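PDB 1SFS: hypothetical protein from Geobacillus stearothermophilus, which is of unknown function but carries an Rv2525c-like glycoside hydrolase-like domain and may be a bacterial lysozyme. Local coordinates for residues 139-144 against 152-157; 165-170 against 176-181. All blocks are in the same frame, centred on the assembly; numbering follows the deposited sequence. Where two conformers were deposited one is given.

Interaction 1 (139-144 against 152-157)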
# COMPACT_ATOMS: atom_id res chain seq x y z
N ALA A 139 3.96 -14.66 -6.45
CA ALA A 139 5.33 -14.97 -6.81
C ALA A 139 5.83 -14.05 -7.90
O ALA A 139 6.96 -13.55 -7.81
CB ALA A 139 5.44 -16.44 -7.28
N ALA A 140 5.04 -13.85 -8.96
CA ALA A 140 5.49 -13.00 -10.05
C ALA A 140 5.68 -11.57 -9.60
O ALA A 140 6.61 -10.89 -10.05
CB ALA A 140 4.48 -13.06 -11.20
N TRP A 141 4.77 -11.06 -8.78
CA TRP A 141 4.93 -9.68 -8.26
C TRP A 141 6.25 -9.52 -7.57
O TRP A 141 7.04 -8.61 -7.83
CB TRP A 141 3.70 -9.38 -7.40
CG TRP A 141 3.75 -8.01 -6.74
CD1 TRP A 141 4.07 -7.76 -5.47
CD2 TRP A 141 3.42 -6.76 -7.35
NE1 TRP A 141 4.02 -6.40 -5.21
CE2 TRP A 141 3.61 -5.78 -6.34
CE3 TRP A 141 2.97 -6.37 -8.61
CZ2 TRP A 141 3.39 -4.43 -6.60
CZ3 TRP A 141 2.75 -5.02 -8.82
CH2 TRP A 141 2.96 -4.08 -7.82
N VAL A 142 6.53 -10.45 -6.64
CA VAL A 142 7.77 -10.41 -5.88
C VAL A 142 8.98 -10.58 -6.77
O VAL A 142 9.96 -9.81 -6.71
CB VAL A 142 7.71 -11.49 -4.78
CG1 VAL A 142 9.07 -11.69 -4.12
CG2 VAL A 142 6.65 -11.12 -3.75
N GLU A 143 9.03 -11.62 -7.62
CA GLU A 143 10.23 -11.96 -8.38
C GLU A 143 10.49 -10.93 -9.45
O GLU A 143 11.67 -10.63 -9.77
CB GLU A 143 10.14 -13.36 -8.99
CG GLU A 143 10.04 -14.52 -8.02
CD GLU A 143 9.89 -15.87 -8.69
OE1 GLU A 143 8.93 -16.55 -8.36
OE2 GLU A 143 10.89 -16.23 -9.42
N THR A 144 9.46 -10.37 -10.05
CA THR A 144 9.66 -9.41 -11.10
C THR A 144 10.21 -8.10 -10.56
O THR A 144 11.02 -7.42 -11.21
CB THR A 144 8.34 -9.17 -11.86
OG1 THR A 144 7.86 -10.42 -12.34
CG2 THR A 144 8.51 -8.25 -13.09
N PRO A 152 8.63 -5.34 -3.10
CA PRO A 152 7.21 -5.67 -3.25
C PRO A 152 6.41 -5.43 -1.99
O PRO A 152 6.69 -5.97 -0.93
CB PRO A 152 7.24 -7.16 -3.61
CG PRO A 152 8.53 -7.67 -3.08
CD PRO A 152 9.50 -6.53 -3.12
N GLY A 153 5.34 -4.68 -2.15
CA GLY A 153 4.32 -4.52 -1.13
C GLY A 153 3.03 -5.18 -1.56
O GLY A 153 2.73 -5.26 -2.77
N LEU A 154 2.24 -5.65 -0.60
CA LEU A 154 0.95 -6.27 -0.85
C LEU A 154 -0.06 -5.62 0.08
O LEU A 154 0.09 -5.74 1.29
CB LEU A 154 1.02 -7.77 -0.58
CG LEU A 154 2.03 -8.54 -1.42
CD1 LEU A 154 2.32 -9.91 -0.81
CD2 LEU A 154 1.56 -8.68 -2.84
N TYR A 155 -1.05 -4.89 -0.45
CA TYR A 155 -2.19 -4.38 0.30
C TYR A 155 -3.29 -5.40 0.11
O TYR A 155 -3.69 -5.68 -1.01
CB TYR A 155 -2.71 -3.04 -0.17
CG TYR A 155 -4.07 -2.60 0.35
CD1 TYR A 155 -4.20 -2.00 1.61
CD2 TYR A 155 -5.24 -2.76 -0.41
CE1 TYR A 155 -5.45 -1.57 2.07
CE2 TYR A 155 -6.46 -2.34 0.05
CZ TYR A 155 -6.56 -1.74 1.28
OH TYR A 155 -7.84 -1.34 1.73
N ALA A 156 -3.75 -5.91 1.25
CA ALA A 156 -4.69 -7.02 1.18
C ALA A 156 -5.36 -7.22 2.52
O ALA A 156 -4.91 -6.73 3.55
CB ALA A 156 -4.00 -8.27 0.74
N ASP A 157 -6.43 -8.00 2.48
CA ASP A 157 -7.16 -8.41 3.67
C ASP A 157 -6.83 -9.86 3.97
O ASP A 157 -7.27 -10.75 3.24
CB ASP A 157 -8.65 -8.25 3.44
CG ASP A 157 -9.49 -8.45 4.64
OD1 ASP A 157 -9.02 -9.20 5.56
OD2 ASP A 157 -10.62 -7.90 4.70
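The indole of Trp141 has its pyrrole side set against the strand: the backbone N of Gly153 lies at the ring edge, in plane, while Pro152 CB, Leu154 CD2 and the carbonyl oxygen of Gly153 come in at oblique positions. This is helix-on-sheet packing within a beta-alpha-beta unit, strand 122-126, helix 135-145, strand 151-156, the repeating element of parallel alpha/beta folds. The short segments of helix and returning strand run roughly antiparallel, at 150°, their axes 8.4 Å apart. With CG anti to the backbone N (chi1 177°), Trp141 reaches from the helix to the strand, where its indole also rests on Ala125 of strand 122-126. NE1 of Trp141 donates to Gly153 O at 3.0 Å, but the bond is weak because it is bent to 125° at the hydrogen. Gly153 pairs by backbone hydrogen bonds with Leu123 and Ala125 too, fixing this part of the strand in the sheet. Along the indole, Trp141 CD1 touches Pro152 CB at 3.7 Å, and Leu154 CD2 lies 3.8 Å from the same carbon, Trp141 CD1, as the two side chains pass in opposite directions. Leu154 then continues to Phe163 and Tyr167 of helix 163-173, so it is shared by two helices. One residue further along the helix, Val142 supplies the second apolar grip on the proline. All five touching residues are buried, and Val142 CG2 lies 4.0 Å from Pro152 CG, with Val142 CG1 only slightly farther from the same atom.

Interaction 2 (165-170 against 176-181)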
# COMPACT_ATOMS: atom_id res chain seq x y z
N ALA A 165 -4.30 -17.52 1.94
CA ALA A 165 -3.86 -18.84 1.51
C ALA A 165 -2.89 -18.73 0.36
O ALA A 165 -1.92 -19.51 0.27
CB ALA A 165 -5.06 -19.75 1.20
N ALA A 166 -3.15 -17.83 -0.61
CA ALA A 166 -2.26 -17.65 -1.73
C ALA A 166 -0.88 -17.20 -1.29
O ALA A 166 0.14 -17.68 -1.77
CB ALA A 166 -2.88 -16.64 -2.71
N TYR A 167 -0.85 -16.24 -0.35
CA TYR A 167 0.38 -15.75 0.18
C TYR A 167 1.15 -16.84 0.88
O TYR A 167 2.35 -17.01 0.69
CB TYR A 167 0.09 -14.53 1.14
CG TYR A 167 1.32 -14.07 1.85
CD1 TYR A 167 2.26 -13.23 1.23
CD2 TYR A 167 1.58 -14.52 3.13
CE1 TYR A 167 3.41 -12.86 1.92
CE2 TYR A 167 2.74 -14.17 3.79
CZ TYR A 167 3.65 -13.33 3.19
OH TYR A 167 4.83 -12.99 3.81
N CYS A 168 0.47 -17.60 1.75
CA CYS A 168 1.18 -18.65 2.51
C CYS A 168 1.68 -19.75 1.57
O CYS A 168 2.79 -20.27 1.81
CB CYS A 168 0.37 -19.16 3.64
SG CYS A 168 0.14 -17.90 4.97
N GLU A 169 0.94 -20.10 0.52
CA GLU A 169 1.45 -21.05 -0.45
C GLU A 169 2.67 -20.47 -1.13
O GLU A 169 3.70 -21.16 -1.33
CB GLU A 169 0.38 -21.41 -1.46
CG GLU A 169 0.90 -22.22 -2.61
CD GLU A 169 -0.09 -22.59 -3.68
OE1 GLU A 169 0.38 -23.14 -4.74
OE2 GLU A 169 -1.31 -22.40 -3.47
N ALA A 170 2.62 -19.20 -1.54
CA ALA A 170 3.78 -18.59 -2.19
C ALA A 170 5.00 -18.63 -1.31
O ALA A 170 6.12 -18.90 -1.76
CB ALA A 170 3.44 -17.18 -2.62
N GLN A 176 11.69 -16.42 -0.06
CA GLN A 176 11.92 -15.00 -0.36
C GLN A 176 10.65 -14.18 -0.44
O GLN A 176 10.71 -12.95 -0.29
CB GLN A 176 12.70 -14.85 -1.67
CG GLN A 176 14.12 -15.30 -1.43
CD GLN A 176 14.89 -14.36 -0.56
OE1 GLN A 176 14.69 -13.16 -0.45
NE2 GLN A 176 15.83 -14.96 0.15
N VAL A 177 9.49 -14.79 -0.67
CA VAL A 177 8.24 -14.02 -0.63
C VAL A 177 8.10 -13.40 0.74
O VAL A 177 7.71 -12.22 0.88
CB VAL A 177 7.06 -14.90 -1.06
CG1 VAL A 177 5.75 -14.18 -0.80
CG2 VAL A 177 7.21 -15.34 -2.51
N ALA A 178 8.36 -14.16 1.80
CA ALA A 178 8.24 -13.66 3.16
C ALA A 178 9.36 -12.70 3.49
O ALA A 178 9.16 -11.78 4.29
CB ALA A 178 8.23 -14.79 4.15
N VAL A 179 10.57 -12.90 2.96
CA VAL A 179 11.68 -12.01 3.23
C VAL A 179 11.43 -10.65 2.59
O VAL A 179 11.62 -9.60 3.20
CB VAL A 179 13.00 -12.62 2.74
CG1 VAL A 179 14.16 -11.66 2.94
CG2 VAL A 179 13.27 -13.95 3.45
N GLN A 180 11.07 -10.66 1.33
CA GLN A 180 11.00 -9.43 0.53
C GLN A 180 9.70 -8.71 0.68
O GLN A 180 9.66 -7.47 0.67
CB GLN A 180 11.24 -9.73 -0.96
CG GLN A 180 12.61 -10.39 -1.29
CD GLN A 180 13.82 -9.63 -0.88
OE1 GLN A 180 13.81 -8.42 -0.97
NE2 GLN A 180 14.87 -10.32 -0.50
N ALA A 181 8.56 -9.39 0.69
CA ALA A 181 7.28 -8.70 0.67
C ALA A 181 6.98 -8.03 1.99
O ALA A 181 7.28 -8.54 3.08
CB ALA A 181 6.14 -9.64 0.33
O HOH W 1 5.34 -10.19 4.20
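Val177 and Tyr167 form the first shell where two consecutive helices, joined by a short connection, meet through a few apolar groups on the path from strand 151-156 through helix 163-173 to the parallel strand 182-185. The two methyls of Val177 divide the work. CG1, anti to the backbone N (chi1 171°), approaches the Tyr167 ring obliquely, with Val177 CG1 3.8 Å from Tyr167 CE1. Val177 CG2 turns to Ala170, 3.8 Å from Ala170 O and 4.2 Å from Ala170 CB. Beyond the valine, the tyrosine reaches the next residue with its phenol end: Tyr167 OH is 3.5 Å from Ala178 CA, a van der Waals approach to the backbone. No direct hydrogen bond joins the two segments.

The polar link is made by water. One water donates both to Tyr167 OH at 2.9 Å and to Ala181 O at 2.8 Å, bridging the phenol to the residue where the chain leaves the short helix. Tyr167 OH is also hydrogen-bonded to Ser209 O, and Ala181 O accepts from Asn211 ND2, so both ends of the bridge are anchored in a later part of the chain. Nearby, the disulfide between Cys168 and Cys208 ties helix 163-173 to that same part covalently. On the far side of the short helix, Gln180 NE2 donates to Gln176 OE1 in an almost straight bond of 2.8 Å, at 176°, clasping one turn with side-chain amides.

The axes of the two short segments approach to 9.6 Å, with 110° between their N-to-C directions. Ile138 of helix 135-145 packs on Tyr167 and Ala170, while Leu154 of strand 151-156 meets Ala181, setting this contact between helix 135-145 and the start of strand 182-185.

How the interactions relate
From the N terminus, helix 135-145 comes first, and interaction 1 closes the short turn from it into strand 151-156. The chain then passes into helix 163-173, and interaction 2 closes a second short connection to helix 176-180, just before strand 182-185. The two loops follow in series and neither encloses nor crosses the other. The centres of the two contacts nonetheless lie about 8 Å apart, and the contacts touch directly: Leu154 CD1 lies 3.9 Å from Tyr167 CD1, and Pro152 O is 3.9 Å from Ala181 CB. Strand 151-156 thus links them: it is the last element of interaction 1 and lies beside strand 182-185, which follows interaction 2.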